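Local coordinates for protein putative transcriptional regulator (Bacteroides thetaiotaomicron, PDB 3IC7) that probably binds DNA as a winged helix-turn-helix transcriptional regulator of the GntR family, its exact function being unknown, at residues D22-G27 with G78-I83. Residues are numbered along the deposited sequence; the frame is centred on the assembly and turned at random.
Sequences DDILLG and GAKMLI
In this GntR-type winged helix domain, the C-terminal end of helix 15-25 meets helix 79-88, which follows the hairpin of strands 65-68 and 72-75. Lys80 spans the gap: its aliphatic chain passes obliquely over Ile24, with CG 3.8 Å from Ile24 CG2, and bends at its end (chi4 49°), so that NZ forms a weak hydrogen bond of 3.0 Å to Ile24 O. A lysine suits this place because its methylenes also pack on Leu25 while its ammonium group meets a carbonyl at the helix end; NZ has a second weak hydrogen bond, to Tyr29 O. Gly27 closes the helix in a Schellman motif; its positive phi favours glycine, and a side chain here would come close to Lys80 CE. Beyond the lysine the contact is apolar: Leu25 and Ile83 meet tip to tip, CD1 to CD1 at 3.6 Å, and Ile24 CG2 lies 4.1 Å from Ile83 CD1. An alanine in place of Lys80 would probably loosen the junction, losing both the methylene packing and the two weak hydrogen bonds. Glu31 accepts hydrogen bonds from the backbone N of Ala79 and Lys80. Helix 79-88 thus packs against the first helix of a GntR-family winged helix-turn-helix fold.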
loop_
_atom_site.group_PDB
_atom_site.type_symbol
_atom_site.label_atom_id
_atom_site.label_comp_id
_atom_site.label_asym_id
_atom_site.label_seq_id
_atom_site.Cartn_x
_atom_site.Cartn_y
_atom_site.Cartn_z
ATOM N N ASP A 22 4.434 1.273 -17.316
ATOM C CA ASP A 22 4.699 1.204 -18.743
ATOM C C ASP A 22 4.481 -0.212 -19.243
ATOM O O ASP A 22 3.988 -0.404 -20.347
ATOM C CB ASP A 22 6.094 1.737 -19.069
ATOM C CG ASP A 22 6.123 3.261 -19.212
ATOM O OD1 ASP A 22 5.616 3.764 -20.252
ATOM O OD2 ASP A 22 6.653 3.939 -18.289
ATOM N N ASP A 23 4.813 -1.204 -18.427
ATOM C CA ASP A 23 4.256 -2.517 -18.677
ATOM C C ASP A 23 2.757 -2.294 -18.931
ATOM O O ASP A 23 2.220 -2.771 -19.934
ATOM C CB ASP A 23 4.477 -3.456 -17.486
ATOM C CG ASP A 23 5.938 -3.824 -17.280
ATOM O OD1 ASP A 23 6.620 -4.126 -18.277
ATOM O OD2 ASP A 23 6.402 -3.829 -16.116
ATOM N N ILE A 24 2.107 -1.518 -18.053
ATOM C CA ILE A 24 0.643 -1.354 -18.067
ATOM C C ILE A 24 0.080 -0.554 -19.233
ATOM O O ILE A 24 -0.964 -0.911 -19.779
ATOM C CB ILE A 24 0.080 -0.718 -16.769
ATOM C CG1 ILE A 24 0.084 -1.724 -15.613
ATOM C CG2 ILE A 24 -1.355 -0.207 -16.997
ATOM C CD1 ILE A 24 -0.493 -1.161 -14.297
ATOM N N LEU A 25 0.749 0.531 -19.600
ATOM C CA LEU A 25 0.326 1.334 -20.739
ATOM C C LEU A 25 0.762 0.715 -22.062
ATOM O O LEU A 25 0.255 1.082 -23.133
ATOM C CB LEU A 25 0.890 2.739 -20.617
ATOM C CG LEU A 25 0.029 3.686 -19.790
ATOM C CD1 LEU A 25 -0.579 2.902 -18.636
ATOM C CD2 LEU A 25 0.823 4.936 -19.316
ATOM N N LEU A 26 1.719 -0.209 -21.973
ATOM C CA LEU A 26 2.096 -1.058 -23.091
ATOM C C LEU A 26 1.059 -2.170 -23.254
ATOM O O LEU A 26 1.186 -3.042 -24.133
ATOM C CB LEU A 26 3.467 -1.692 -22.852
ATOM C CG LEU A 26 4.704 -0.796 -22.747
ATOM C CD1 LEU A 26 5.890 -1.492 -23.393
ATOM C CD2 LEU A 26 4.489 0.596 -23.360
ATOM N N GLY A 27 0.049 -2.136 -22.386
ATOM C CA GLY A 27 -0.950 -3.175 -22.310
ATOM C C GLY A 27 -0.293 -4.508 -22.025
ATOM O O GLY A 27 -0.887 -5.556 -22.242
ATOM N N GLY A 78 -9.565 0.430 -15.196
ATOM C CA GLY A 78 -9.413 1.843 -15.530
ATOM C C GLY A 78 -8.041 2.394 -15.146
ATOM O O GLY A 78 -7.928 3.549 -14.724
ATOM N N ALA A 79 -6.994 1.577 -15.283
ATOM C CA ALA A 79 -5.664 1.925 -14.758
ATOM C C ALA A 79 -4.864 2.814 -15.711
ATOM O O ALA A 79 -4.314 3.838 -15.285
ATOM C CB ALA A 79 -4.876 0.671 -14.407
ATOM N N LYS A 80 -4.829 2.408 -16.996
ATOM C CA LYS A 80 -4.062 3.075 -18.083
ATOM C C LYS A 80 -4.317 4.572 -18.181
ATOM O O LYS A 80 -3.662 5.247 -18.959
ATOM C CB LYS A 80 -4.328 2.436 -19.482
ATOM C CG LYS A 80 -3.546 1.120 -19.844
ATOM C CD LYS A 80 -4.046 0.446 -21.159
ATOM C CE LYS A 80 -3.567 -1.032 -21.344
ATOM N NZ LYS A 80 -3.781 -1.910 -20.158
HETATM N N MSE A 81 -5.265 5.097 -17.411
HETATM C CA MSE A 81 -5.721 6.467 -17.625
HETATM C C MSE A 81 -5.510 7.390 -16.453
HETATM O O MSE A 81 -5.269 8.599 -16.613
HETATM C CB MSE A 81 -7.199 6.476 -17.964
HETATM C CG MSE A 81 -7.493 6.664 -19.439
HETATM SE SE MSE A 81 -9.113 7.739 -19.715
HETATM C CE MSE A 81 -10.108 7.326 -18.077
ATOM N N LEU A 82 -5.622 6.829 -15.264
ATOM C CA LEU A 82 -5.325 7.633 -14.112
ATOM C C LEU A 82 -3.838 7.958 -14.150
ATOM O O LEU A 82 -3.445 9.071 -13.851
ATOM C CB LEU A 82 -5.758 6.940 -12.816
ATOM C CG LEU A 82 -5.191 5.611 -12.338
ATOM C CD1 LEU A 82 -5.149 5.666 -10.824
ATOM C CD2 LEU A 82 -6.044 4.465 -12.812
ATOM N N ILE A 83 -3.036 6.987 -14.577
ATOM C CA ILE A 83 -1.591 7.142 -14.710
ATOM C C ILE A 83 -1.261 8.306 -15.612
ATOM O O ILE A 83 -0.508 9.206 -15.242
ATOM C CB ILE A 83 -0.925 5.876 -15.331
ATOM C CG1 ILE A 83 -0.996 4.661 -14.381
ATOM C CG2 ILE A 83 0.514 6.192 -15.748
ATOM C CD1 ILE A 83 -0.670 3.324 -15.038
#